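Local coordinates for protein vanadium-dependent bromoperoxidase (PDB 1QHB) that catalyses the vanadate-dependent bromination of organic substrates, using bromide and hydrogen peroxide, as a homododecamer stabilised by calcium, at residues G234-Q239 / A538-I543; I241-K246 / Q508-D513; L95-D100 / L118-W123; G309-E314 / A470-S475; F35-E40 / P145-L150. One frame throughout, in Å; residues are numbered along the deposited sequence.

Contact 1: residues G234-Q239 / A538-I543; sequences GPYLSQ and ADNVAI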
# COMPACT_ATOMS: atom_id res chain seq x y z
N GLY A 234 39.26 -25.73 38.04
CA GLY A 234 40.64 -25.29 37.82
C GLY A 234 40.95 -23.99 38.54
O GLY A 234 40.29 -23.53 39.49
N PRO A 235 42.06 -23.40 38.14
CA PRO A 235 42.53 -22.17 38.72
C PRO A 235 41.52 -21.05 38.62
O PRO A 235 40.67 -21.02 37.74
CB PRO A 235 43.82 -21.84 37.99
CG PRO A 235 44.19 -23.10 37.29
CD PRO A 235 42.93 -23.86 37.03
N TYR A 236 41.68 -20.08 39.52
CA TYR A 236 40.77 -18.96 39.62
C TYR A 236 40.81 -18.16 38.32
O TYR A 236 39.78 -17.73 37.82
CB TYR A 236 41.23 -18.08 40.80
CG TYR A 236 40.20 -17.00 41.03
CD1 TYR A 236 40.16 -15.89 40.20
CD2 TYR A 236 39.25 -17.09 42.03
CE1 TYR A 236 39.21 -14.91 40.34
CE2 TYR A 236 38.29 -16.08 42.19
CZ TYR A 236 38.27 -15.03 41.33
OH TYR A 236 37.32 -14.03 41.43
N LEU A 237 42.03 -17.81 37.87
CA LEU A 237 42.22 -16.97 36.71
C LEU A 237 42.22 -17.76 35.40
O LEU A 237 42.76 -18.85 35.20
CB LEU A 237 43.52 -16.18 36.78
CG LEU A 237 43.61 -15.16 37.93
CD1 LEU A 237 45.04 -14.70 38.10
CD2 LEU A 237 42.72 -13.94 37.70
N SER A 238 41.50 -17.14 34.45
CA SER A 238 41.35 -17.72 33.14
C SER A 238 42.75 -17.81 32.58
O SER A 238 43.52 -16.82 32.71
CB SER A 238 40.48 -16.76 32.28
OG SER A 238 40.54 -17.20 30.91
N GLN A 239 43.06 -18.83 31.79
CA GLN A 239 44.36 -18.89 31.14
C GLN A 239 44.57 -17.65 30.28
O GLN A 239 45.69 -17.17 30.05
CB GLN A 239 44.46 -20.12 30.20
CG GLN A 239 44.34 -21.46 30.96
CD GLN A 239 45.50 -21.59 31.95
OE1 GLN A 239 46.67 -21.66 31.55
NE2 GLN A 239 45.10 -21.55 33.22
N ALA A 538 35.18 -13.92 31.37
CA ALA A 538 34.04 -13.01 31.58
C ALA A 538 33.77 -12.83 33.05
O ALA A 538 33.64 -11.72 33.55
CB ALA A 538 32.77 -13.53 30.90
N ASP A 539 33.75 -13.98 33.79
CA ASP A 539 33.56 -13.87 35.24
C ASP A 539 34.72 -13.13 35.90
O ASP A 539 34.45 -12.41 36.86
CB ASP A 539 33.34 -15.25 35.85
CG ASP A 539 31.91 -15.66 36.07
OD1 ASP A 539 31.01 -14.77 36.22
OD2 ASP A 539 31.62 -16.89 36.14
N ASN A 540 35.96 -13.31 35.51
CA ASN A 540 37.10 -12.62 36.14
C ASN A 540 37.02 -11.11 35.98
O ASN A 540 37.23 -10.28 36.87
CB ASN A 540 38.38 -13.09 35.45
CG ASN A 540 38.91 -14.47 35.76
OD1 ASN A 540 39.80 -14.89 35.03
ND2 ASN A 540 38.46 -15.18 36.78
N VAL A 541 36.68 -10.65 34.75
CA VAL A 541 36.56 -9.21 34.54
C VAL A 541 35.38 -8.64 35.31
O VAL A 541 35.51 -7.59 35.94
CB VAL A 541 36.46 -8.91 33.05
CG1 VAL A 541 36.15 -7.44 32.79
CG2 VAL A 541 37.74 -9.39 32.37
N ALA A 542 34.24 -9.27 35.35
CA ALA A 542 33.03 -8.81 36.02
C ALA A 542 33.24 -8.82 37.53
O ALA A 542 32.93 -7.80 38.16
CB ALA A 542 31.89 -9.81 35.68
N ILE A 543 33.77 -9.95 38.05
CA ILE A 543 33.99 -10.03 39.50
C ILE A 543 35.15 -9.11 39.91
O ILE A 543 35.16 -8.53 40.99
CB ILE A 543 34.29 -11.44 40.01
CG1 ILE A 543 33.22 -12.46 39.70
CG2 ILE A 543 34.60 -11.39 41.51
CD1 ILE A 543 31.83 -12.24 40.23
O HOH W 1 36.21 -14.53 38.84
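Asn-540 reaches out from helix 530-548 and presses its carboxamide against the loop backbone at Tyr-236 and Ser-238. Its ND2 donates to Tyr-236 O over 3.1 Å, while OD1 accepts from Ser-238 N at 2.9 Å, on an in-plane lone pair; both bonds are nearly straight, at 165°. One amide thus serves a carbonyl and an N-H of the same loop, as a neighbouring peptide would, and asparagine suits the place because it carries a donor and an acceptor on one flat group. Leu-237 lies between the two bonded groups, its CA 3.6 Å from Asn-540 OD1. With CG of Tyr-236 anti to the backbone N (chi1 -173°), the phenol ring runs past the amide, the two planes 7° apart and CE1 3.6 Å from Asn-540 ND2.

The contact is looser around the phenol oxygen. Tyr-236 OH comes no closer than 3.8 Å to Ile-543 CG2, and a water takes the second N-H of Asn-540 ND2 while giving Tyr-236 OH a weak bond. That hydroxyl also pairs with Phe-224 O, and Ser-238 OG is hydrogen-bonded to Glu-533 O of helix 530-548.

Buried peptide groups of an irregular loop are therefore paid for by side-chain bonds from the helix, which continues to Arg-545 of the vanadate site; this implies a loop fixed by directional polar chemistry.

Contact 2: residues I241-K246 / Q508-D513; sequences IIVGSK and QVFEVD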
# COMPACT_ATOMS: atom_id res chain seq x y z
N ILE A 241 44.02 -14.51 30.60
CA ILE A 241 44.47 -13.25 31.20
C ILE A 241 45.87 -13.37 31.80
O ILE A 241 46.38 -12.36 32.30
CB ILE A 241 43.42 -12.72 32.19
CG1 ILE A 241 43.42 -11.18 32.28
CG2 ILE A 241 43.41 -13.38 33.54
CD1 ILE A 241 42.32 -10.66 33.11
N ILE A 242 46.54 -14.51 31.68
CA ILE A 242 47.89 -14.68 32.17
C ILE A 242 48.83 -15.30 31.16
O ILE A 242 50.03 -15.00 31.25
CB ILE A 242 48.03 -15.57 33.42
CG1 ILE A 242 47.34 -16.92 33.23
CG2 ILE A 242 47.56 -14.83 34.66
CD1 ILE A 242 47.56 -17.86 34.42
N VAL A 243 48.46 -16.16 30.22
CA VAL A 243 49.46 -16.73 29.35
C VAL A 243 49.63 -15.88 28.09
O VAL A 243 48.73 -15.12 27.68
CB VAL A 243 49.13 -18.15 28.87
CG1 VAL A 243 48.77 -19.03 30.05
CG2 VAL A 243 47.95 -18.11 27.88
N GLY A 244 50.74 -16.19 27.43
CA GLY A 244 51.02 -15.68 26.11
C GLY A 244 50.54 -16.72 25.07
O GLY A 244 49.86 -17.71 25.36
N SER A 245 50.95 -16.42 23.83
CA SER A 245 50.59 -17.24 22.70
C SER A 245 51.87 -17.70 22.06
O SER A 245 52.97 -17.24 22.31
CB SER A 245 49.88 -16.36 21.66
OG SER A 245 50.80 -15.52 20.99
N LYS A 246 51.64 -18.54 21.06
CA LYS A 246 52.65 -19.04 20.12
C LYS A 246 53.25 -17.83 19.41
O LYS A 246 52.52 -16.85 19.18
CB LYS A 246 51.94 -19.91 19.07
CG LYS A 246 52.68 -21.12 18.56
CD LYS A 246 52.23 -21.47 17.14
CE LYS A 246 52.53 -22.92 16.83
NZ LYS A 246 52.22 -23.29 15.42
N GLN A 508 47.47 -27.63 28.48
CA GLN A 508 48.51 -27.01 29.29
C GLN A 508 47.84 -25.99 30.22
O GLN A 508 47.19 -25.05 29.73
CB GLN A 508 49.54 -26.29 28.46
CG GLN A 508 50.41 -27.07 27.50
CD GLN A 508 51.44 -26.12 26.88
OE1 GLN A 508 51.10 -25.17 26.16
NE2 GLN A 508 52.71 -26.37 27.17
N VAL A 509 47.88 -26.22 31.51
CA VAL A 509 47.26 -25.37 32.49
C VAL A 509 48.33 -24.70 33.32
O VAL A 509 49.17 -25.38 33.91
CB VAL A 509 46.28 -26.12 33.40
CG1 VAL A 509 45.43 -25.15 34.21
CG2 VAL A 509 45.33 -26.99 32.58
N PHE A 510 48.32 -23.36 33.33
CA PHE A 510 49.29 -22.59 34.06
C PHE A 510 48.67 -21.76 35.16
O PHE A 510 47.50 -21.46 35.10
CB PHE A 510 49.99 -21.61 33.12
CG PHE A 510 50.88 -22.30 32.14
CD1 PHE A 510 52.13 -22.76 32.51
CD2 PHE A 510 50.42 -22.53 30.86
CE1 PHE A 510 52.92 -23.43 31.58
CE2 PHE A 510 51.20 -23.19 29.93
CZ PHE A 510 52.46 -23.64 30.29
N GLU A 511 49.43 -21.39 36.13
CA GLU A 511 49.04 -20.49 37.23
C GLU A 511 50.25 -19.57 37.50
O GLU A 511 51.35 -19.90 37.02
CB GLU A 511 48.74 -21.24 38.49
CG GLU A 511 47.41 -21.95 38.57
CD GLU A 511 47.35 -22.81 39.83
OE1 GLU A 511 47.41 -22.17 40.89
OE2 GLU A 511 47.24 -24.05 39.73
N VAL A 512 50.05 -18.58 38.34
CA VAL A 512 51.15 -17.66 38.66
C VAL A 512 51.89 -18.28 39.86
O VAL A 512 51.30 -18.74 40.83
CB VAL A 512 50.65 -16.24 38.93
CG1 VAL A 512 51.75 -15.29 39.39
CG2 VAL A 512 49.98 -15.60 37.70
N ASP A 513 53.20 -18.34 39.83
CA ASP A 513 54.01 -18.90 40.90
C ASP A 513 53.84 -18.16 42.21
O ASP A 513 53.68 -16.94 42.32
CB ASP A 513 55.47 -18.82 40.45
CG ASP A 513 56.43 -19.51 41.40
OD1 ASP A 513 56.40 -20.75 41.47
OD2 ASP A 513 57.19 -18.87 42.12
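Ile-242 and Val-243 lean on the short strand 510-512 entirely through van der Waals contact. The first group of contacts is methyl to methyl and methyl to ring. Ile-242 CG2 meets Val-512 CG2 at 4.0 Å, the two beta-branched chains meeting at a slant. Val-243 CG1 lies 4.0 Å from Phe-510 CD2, with the valine and the phenylalanine side chains at about a right angle, and the same methyl also approaches CB of Phe-510, 4.2 Å from Val-243 CG1. Beta-branched residues suit such a seam because each offers two short, stiff arms close to the backbone.

The second group sets a side chain against main chain. Ile-242 places CG1 between its backbone N and carbonyl carbon (chi1 52°), which sends CD1 over the strand: this methyl comes to 3.7 Å from Phe-510 O and 4.1 Å from Glu-511 CA. Glu-511 leaves the backbone on the side away from the loop, and its OE2 bonds Ser-522 OG, as fits a charged residue on the far side of a strand whose near side is apolar.

Strand 510-512 pairs antiparallel with strand 519-521 to make a two-stranded hairpin sheet, Glu-511 bonding Val-520 through the backbone, and Ile-242 also touches Leu-519 of the second strand. Farther along the loop, Ser-245 packs on Ala-348 and Asn-349 of helix 337-349, so residues 241-246 run from the hairpin to that helix.

Contact 3: residues L95-D100 / L118-W123; sequences LGPARD and LEVRGW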
# COMPACT_ATOMS: atom_id res chain seq x y z
N LEU A 95 24.71 19.95 40.29
CA LEU A 95 25.82 19.02 40.48
C LEU A 95 26.80 19.51 41.53
O LEU A 95 27.27 20.63 41.35
CB LEU A 95 26.57 18.97 39.15
CG LEU A 95 27.72 17.99 39.00
CD1 LEU A 95 27.21 16.56 39.14
CD2 LEU A 95 28.41 18.18 37.64
N GLY A 96 27.19 18.73 42.51
CA GLY A 96 28.23 19.21 43.42
C GLY A 96 27.71 20.09 44.53
O GLY A 96 26.54 20.43 44.61
N PRO A 97 28.57 20.43 45.47
CA PRO A 97 28.21 21.23 46.63
C PRO A 97 28.27 22.71 46.36
O PRO A 97 28.69 23.24 45.31
CB PRO A 97 29.25 20.73 47.65
CG PRO A 97 30.47 20.75 46.75
CD PRO A 97 30.03 20.13 45.44
N ALA A 98 27.87 23.49 47.36
CA ALA A 98 27.89 24.95 47.30
C ALA A 98 29.25 25.47 46.87
O ALA A 98 30.26 24.92 47.30
CB ALA A 98 27.55 25.53 48.68
N ARG A 99 29.29 26.48 46.00
CA ARG A 99 30.59 27.01 45.57
C ARG A 99 30.90 28.34 46.25
O ARG A 99 30.05 29.15 46.63
CB ARG A 99 30.63 27.17 44.04
CG ARG A 99 30.62 25.85 43.29
CD ARG A 99 30.18 25.98 41.84
NE ARG A 99 30.36 24.69 41.15
CZ ARG A 99 31.51 24.32 40.58
NH1 ARG A 99 32.55 25.17 40.62
NH2 ARG A 99 31.70 23.14 39.95
N ASP A 100 32.16 28.63 46.50
CA ASP A 100 32.71 29.85 47.04
C ASP A 100 32.64 31.00 46.03
O ASP A 100 33.27 30.99 44.97
CB ASP A 100 34.21 29.58 47.30
CG ASP A 100 34.92 30.83 47.80
OD1 ASP A 100 34.87 31.00 49.03
OD2 ASP A 100 35.46 31.59 46.97
N LEU A 118 39.85 20.40 44.22
CA LEU A 118 39.15 19.53 43.26
C LEU A 118 37.96 20.23 42.66
O LEU A 118 37.29 21.03 43.34
CB LEU A 118 38.68 18.30 44.07
CG LEU A 118 39.83 17.38 44.52
CD1 LEU A 118 39.30 16.12 45.17
CD2 LEU A 118 40.75 17.01 43.35
N GLU A 119 37.63 19.89 41.44
CA GLU A 119 36.44 20.35 40.76
C GLU A 119 35.50 19.13 40.69
O GLU A 119 35.89 18.09 41.20
CB GLU A 119 36.75 20.86 39.36
CG GLU A 119 36.62 22.38 39.25
CD GLU A 119 35.22 22.92 39.52
OE1 GLU A 119 34.26 22.13 39.66
OE2 GLU A 119 35.11 24.16 39.61
N VAL A 120 34.33 19.31 40.10
CA VAL A 120 33.32 18.29 40.00
C VAL A 120 33.44 17.44 38.74
O VAL A 120 34.04 17.89 37.77
CB VAL A 120 31.89 18.87 40.01
CG1 VAL A 120 31.68 19.64 41.31
CG2 VAL A 120 31.65 19.77 38.81
N ARG A 121 32.85 16.25 38.76
CA ARG A 121 32.84 15.43 37.52
C ARG A 121 31.36 15.25 37.19
O ARG A 121 30.56 15.33 38.13
CB ARG A 121 33.60 14.10 37.67
CG ARG A 121 33.14 13.24 38.83
CD ARG A 121 33.95 11.96 38.96
NE ARG A 121 33.86 11.15 37.74
CZ ARG A 121 33.95 9.84 37.65
NH1 ARG A 121 34.12 9.09 38.74
NH2 ARG A 121 33.86 9.33 36.41
N GLY A 122 30.96 15.03 35.94
CA GLY A 122 29.57 14.89 35.57
C GLY A 122 29.14 13.47 35.25
O GLY A 122 29.96 12.55 35.25
N TRP A 123 27.83 13.29 35.04
CA TRP A 123 27.31 11.94 34.77
C TRP A 123 27.76 11.47 33.40
O TRP A 123 27.89 12.37 32.59
CB TRP A 123 25.80 11.90 34.91
CG TRP A 123 25.41 12.24 36.32
CD1 TRP A 123 25.41 11.39 37.38
CD2 TRP A 123 24.95 13.50 36.81
NE1 TRP A 123 24.98 12.04 38.52
CE2 TRP A 123 24.69 13.34 38.18
CE3 TRP A 123 24.72 14.74 36.21
CZ2 TRP A 123 24.22 14.38 38.99
CZ3 TRP A 123 24.23 15.76 37.02
CH2 TRP A 123 24.00 15.58 38.39
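Arg-99 grips the carboxylate of Glu-119 end-on, one nitrogen to each oxygen. NH1 donates to Glu-119 OE2 at 2.9 Å and 170°, close to the guanidinium plane; NH2 donates to Glu-119 OE1 at 2.8 Å and is more bent, at 150°. Both oxygens use their syn lone pairs, and the two flat groups are nearly coplanar, an orientation that suits a two-bond salt bridge. Glu-119 OE1 then turns its anti lone pair to Val-120 N at 2.9 Å, so the bend of the glutamate chain at chi2 (-63°) lets one oxygen serve both the arginine and the backbone N-H of the next residue. Arg-99 NH1 has another acceptor in Gly-104 O, and OE2 has a long, weak ion pair with Lys-364 of a neighbouring subunit.

The segments run roughly antiparallel, without forming a ladder between themselves, and face that same subunit: Trp-123 enters a parallel beta ladder with one of its strands, so a sheet continues across the interface, and Gly-122 N donates to OD2 of Asp-363 of the neighbouring subunit, a calcium ligand.

Beside the salt bridge the contact is apolar. Val-120 CG2 touches Leu-95 CD2 at 3.8 Å, and Gly-96 leaves room for the valine's CG1. Leu-95 CD1 makes a CH-pi contact over one face of the Trp-123 six-membered ring, 3.7 Å from its centroid, while the indole NE1 is satisfied by Lys-59 O.

Contact 4: residues G309-E314 / A470-S475; sequences GFESYE and AFAEGS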
# COMPACT_ATOMS: atom_id res chain seq x y z
N GLY A 309 42.71 9.56 39.20
CA GLY A 309 44.13 9.68 38.92
C GLY A 309 44.93 9.82 40.17
O GLY A 309 46.13 10.07 40.06
N PHE A 310 44.30 9.72 41.33
CA PHE A 310 45.00 9.87 42.61
C PHE A 310 45.72 8.63 43.12
O PHE A 310 46.46 8.68 44.11
CB PHE A 310 43.98 10.34 43.64
CG PHE A 310 44.57 10.90 44.92
CD1 PHE A 310 45.34 12.04 44.94
CD2 PHE A 310 44.23 10.30 46.12
CE1 PHE A 310 45.81 12.55 46.13
CE2 PHE A 310 44.70 10.80 47.34
CZ PHE A 310 45.51 11.92 47.30
N GLU A 311 45.59 7.45 42.53
CA GLU A 311 46.32 6.30 43.00
C GLU A 311 47.83 6.34 42.81
O GLU A 311 48.37 6.96 41.89
CB GLU A 311 45.79 5.04 42.27
CG GLU A 311 44.35 4.79 42.70
CD GLU A 311 43.39 5.41 41.68
OE1 GLU A 311 43.80 6.11 40.75
OE2 GLU A 311 42.17 5.15 41.87
N SER A 312 48.53 5.56 43.65
CA SER A 312 49.99 5.47 43.50
C SER A 312 50.29 4.01 43.19
O SER A 312 49.49 3.14 43.55
CB SER A 312 50.82 5.78 44.71
OG SER A 312 50.24 5.03 45.81
N TYR A 313 51.35 3.81 42.44
CA TYR A 313 51.77 2.53 41.90
C TYR A 313 53.23 2.28 42.26
O TYR A 313 54.00 3.20 42.53
CB TYR A 313 51.69 2.54 40.32
CG TYR A 313 50.24 2.76 39.90
CD1 TYR A 313 49.69 4.04 39.81
CD2 TYR A 313 49.42 1.64 39.69
CE1 TYR A 313 48.34 4.22 39.50
CE2 TYR A 313 48.09 1.84 39.39
CZ TYR A 313 47.55 3.11 39.29
OH TYR A 313 46.23 3.20 38.99
N GLU A 314 53.62 1.01 42.15
CA GLU A 314 55.01 0.61 42.26
C GLU A 314 55.56 0.55 40.84
O GLU A 314 54.78 0.50 39.89
CB GLU A 314 55.11 -0.77 42.89
CG GLU A 314 54.59 -0.85 44.32
CD GLU A 314 55.49 -0.16 45.32
OE1 GLU A 314 56.68 0.05 44.97
OE2 GLU A 314 55.03 0.19 46.44
N ALA A 470 38.97 0.30 46.08
CA ALA A 470 40.30 0.13 45.50
C ALA A 470 40.66 1.35 44.66
O ALA A 470 41.85 1.56 44.36
CB ALA A 470 40.48 -1.09 44.62
N PHE A 471 39.68 2.16 44.30
CA PHE A 471 39.88 3.30 43.40
C PHE A 471 39.64 4.59 44.15
O PHE A 471 38.70 4.69 44.91
CB PHE A 471 38.94 3.20 42.21
CG PHE A 471 38.87 1.95 41.39
CD1 PHE A 471 39.92 1.08 41.26
CD2 PHE A 471 37.68 1.66 40.70
CE1 PHE A 471 39.83 -0.05 40.46
CE2 PHE A 471 37.58 0.54 39.88
CZ PHE A 471 38.66 -0.32 39.76
N ALA A 472 40.44 5.62 43.90
CA ALA A 472 40.33 6.86 44.65
C ALA A 472 38.99 7.54 44.45
O ALA A 472 38.49 8.20 45.39
CB ALA A 472 41.45 7.82 44.27
N GLU A 473 38.47 7.50 43.23
CA GLU A 473 37.17 8.12 42.95
C GLU A 473 36.01 7.18 43.26
O GLU A 473 34.86 7.60 43.08
CB GLU A 473 37.07 8.49 41.44
CG GLU A 473 36.89 7.33 40.48
CD GLU A 473 38.18 6.59 40.11
OE1 GLU A 473 39.24 6.75 40.78
OE2 GLU A 473 38.16 5.81 39.13
N GLY A 474 36.27 5.94 43.69
CA GLY A 474 35.15 5.00 43.88
C GLY A 474 34.58 4.60 42.50
O GLY A 474 35.26 4.42 41.48
N SER A 475 33.27 4.39 42.47
CA SER A 475 32.63 3.95 41.24
C SER A 475 32.56 5.06 40.21
O SER A 475 32.61 6.23 40.57
CB SER A 475 31.17 3.56 41.51
OG SER A 475 30.48 4.78 41.70
O HOH W 2 41.39 7.07 39.49
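Glu-311 meets a type I beta turn, Phe-471 to Gly-474, and grips one of its backbone N-H groups. The turn is closed by Gly-474 N bonding Phe-471 O, and Gly-474 takes up a positive phi that glycine adopts without strain. Glu-311 OE2 accepts from Ala-472 N at 2.7 Å and 169°, with the donor above the carboxylate plane. A bend at chi2 (96°) brings the acid group round to this N-H, and the same oxygen also lies 3.3 Å from Phe-471 CA. Since the turn's own bond uses Gly-474 N and Phe-471 O, Ala-472 N is left for an outside acceptor, which the carboxylate provides.

Ala-472 is the other well-covered residue. Its methyl rests 3.6 Å from Phe-310 CB and sits at the edge of that phenylalanine's ring, near the ring plane; a small side chain lets the two backbones approach this closely, with the CA atoms of Phe-310 and Ala-472 5.9 Å apart. Phe-310 offers its CB from the loop that leads into strand 313-318.

The turn borders the vanadate site: Phe-471 packs on Arg-545, a residue of that site, and stacks on His-331. His-331 NE2 is also hydrogen-bonded to Glu-473 OE2, and its proximity may ease the repulsion between two acids, for Glu-311 OE2 stands 3.5 Å from Glu-473 OE1. A water between the two carboxylates lies within donating distance of Glu-311 OE1, 2.9 Å away, and accepts from Gly-309 N at 2.8 Å.

Contact 5: residues F35-E40 / P145-L150; sequences FANGEE and PPAPVL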
# COMPACT_ATOMS: atom_id res chain seq x y z
N PHE A 35 10.86 -4.26 35.00
CA PHE A 35 10.25 -3.92 36.29
C PHE A 35 11.36 -3.55 37.27
O PHE A 35 12.37 -4.23 37.30
CB PHE A 35 9.47 -5.12 36.83
CG PHE A 35 8.41 -5.57 35.86
CD1 PHE A 35 7.19 -4.90 35.77
CD2 PHE A 35 8.65 -6.67 35.03
CE1 PHE A 35 6.22 -5.31 34.86
CE2 PHE A 35 7.66 -7.09 34.16
CZ PHE A 35 6.45 -6.42 34.07
N ALA A 36 11.21 -2.48 38.05
CA ALA A 36 12.24 -2.16 39.05
C ALA A 36 11.78 -2.78 40.38
O ALA A 36 10.61 -3.14 40.46
CB ALA A 36 12.43 -0.66 39.17
N ASN A 37 12.64 -2.81 41.39
CA ASN A 37 12.32 -3.40 42.68
C ASN A 37 11.43 -2.57 43.61
O ASN A 37 11.08 -3.14 44.65
CB ASN A 37 13.64 -3.82 43.39
CG ASN A 37 14.48 -2.67 43.89
OD1 ASN A 37 14.05 -1.51 43.95
ND2 ASN A 37 15.70 -2.94 44.30
N GLY A 38 11.03 -1.34 43.27
CA GLY A 38 10.09 -0.60 44.08
C GLY A 38 10.66 0.32 45.15
O GLY A 38 9.97 1.12 45.77
N GLU A 39 11.98 0.30 45.35
CA GLU A 39 12.65 1.01 46.42
C GLU A 39 12.69 2.51 46.24
O GLU A 39 12.73 3.28 47.20
CB GLU A 39 14.12 0.58 46.53
CG GLU A 39 14.25 -0.50 47.58
CD GLU A 39 15.69 -0.98 47.70
OE1 GLU A 39 16.42 -0.98 46.71
OE2 GLU A 39 15.98 -1.36 48.84
N GLU A 40 12.74 2.89 44.97
CA GLU A 40 12.96 4.27 44.65
C GLU A 40 12.19 5.26 45.50
O GLU A 40 12.76 6.28 45.94
CB GLU A 40 12.74 4.47 43.16
CG GLU A 40 13.19 5.85 42.71
CD GLU A 40 13.58 5.97 41.28
OE1 GLU A 40 14.60 5.36 40.85
OE2 GLU A 40 12.89 6.72 40.54
N PRO A 145 15.94 -8.22 35.45
CA PRO A 145 14.95 -8.34 36.52
C PRO A 145 15.24 -7.35 37.64
O PRO A 145 16.30 -6.75 37.75
CB PRO A 145 15.11 -9.78 36.98
CG PRO A 145 16.53 -10.16 36.65
CD PRO A 145 16.89 -9.38 35.39
N PRO A 146 14.26 -7.11 38.51
CA PRO A 146 14.41 -6.23 39.65
C PRO A 146 15.67 -6.54 40.46
O PRO A 146 15.90 -7.71 40.76
CB PRO A 146 13.20 -6.52 40.52
CG PRO A 146 12.18 -7.23 39.66
CD PRO A 146 12.92 -7.80 38.48
N ALA A 147 16.40 -5.51 40.90
CA ALA A 147 17.54 -5.73 41.79
C ALA A 147 17.14 -6.05 43.22
O ALA A 147 16.05 -5.76 43.66
CB ALA A 147 18.42 -4.48 41.81
N PRO A 148 18.02 -6.73 43.97
CA PRO A 148 17.82 -7.04 45.38
C PRO A 148 17.50 -5.77 46.17
O PRO A 148 18.07 -4.74 45.84
CB PRO A 148 19.19 -7.56 45.84
CG PRO A 148 19.83 -8.07 44.61
CD PRO A 148 19.38 -7.14 43.48
N VAL A 149 16.63 -5.82 47.17
CA VAL A 149 16.31 -4.65 47.97
C VAL A 149 17.22 -4.60 49.20
O VAL A 149 17.80 -5.61 49.63
CB VAL A 149 14.84 -4.53 48.42
CG1 VAL A 149 13.94 -4.35 47.18
CG2 VAL A 149 14.35 -5.75 49.18
N LEU A 150 17.33 -3.41 49.78
CA LEU A 150 18.23 -3.12 50.87
C LEU A 150 18.02 -3.98 52.09
O LEU A 150 18.98 -4.27 52.82
CB LEU A 150 18.18 -1.67 51.33
CG LEU A 150 18.90 -0.57 50.57
CD1 LEU A 150 18.65 0.77 51.28
CD2 LEU A 150 20.39 -0.84 50.48
O HOH W 3 15.38 -2.68 40.73
O HOH W 4 19.17 -2.33 46.76
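Asn-37 and Pro-146 bring the two backbones closest, their CA atoms 4.6 Å apart, where segments 35-40 and 145-150 run almost parallel, their directions 6° apart. Residues 145-149 are extended in a polyproline-II-like conformation, and residues 37-39 form an Asx turn, with Asn-37 OD1 accepting from Glu-39 N. Gly-38 takes a positive phi inside that turn. Because proline lacks an N-H, the proline-rich segment offers mainly carbonyls and few donors, and no regular ladder forms; instead a water accepts from both Asn-37 N and Ala-147 N.

The side chains of the turn do the rest. Asn-37 holds CG between its backbone N and carbonyl carbon, a position (chi1 71°) that lets OD1 close the turn while ND2 faces the other segment. ND2 donates to Ala-147 O at 2.9 Å, reaching it from well above the carbonyl plane, and also to Glu-39 OE1 at 3.2 Å. Asparagine thus bonds within its own loop and across to the other. Pro-146 packs its CB 4.0 Å from Asn-37 CB, and Val-149 sends CG1 to 3.7 Å from Asn-37 ND2.

At the far end Glu-39 accepts an almost straight bond, Leu-150 N donating to OE2 at 2.6 Å and 174°; OE2 also pairs with Tyr-43 OH. The pair of loops lies against a third subunit, to which Ala-36 is joined by backbone hydrogen bonds. Glu-39 OE1 is itself tied to the proline segment through a water that donates to it and, at 2.8 Å, to Pro-148 O.

How the contacts relate
Contacts 1 and 4 are buried and lie beside the vanadate site, on helix 530-548 and on the turn packed against its Arg-545; in both, a polar side chain bonds the other segment's backbone, two groups in contact 1 and one in contact 4. Contacts 2, 3 and 5 are partly buried. Contact 2, a purely apolar seam, is nested inside the loop closed by contact 1: Gln-239 of contact 1 probably bonds Phe-510 N. Contacts 3 and 4 also touch, through Arg-121 against Glu-473 and Ser-475, and both reach a second subunit. Contact 5 meets a third subunit through Phe-35, Ala-36 and Pro-146; side-chain bonds and waters join its segments, whereas contact 3 relies on a salt bridge.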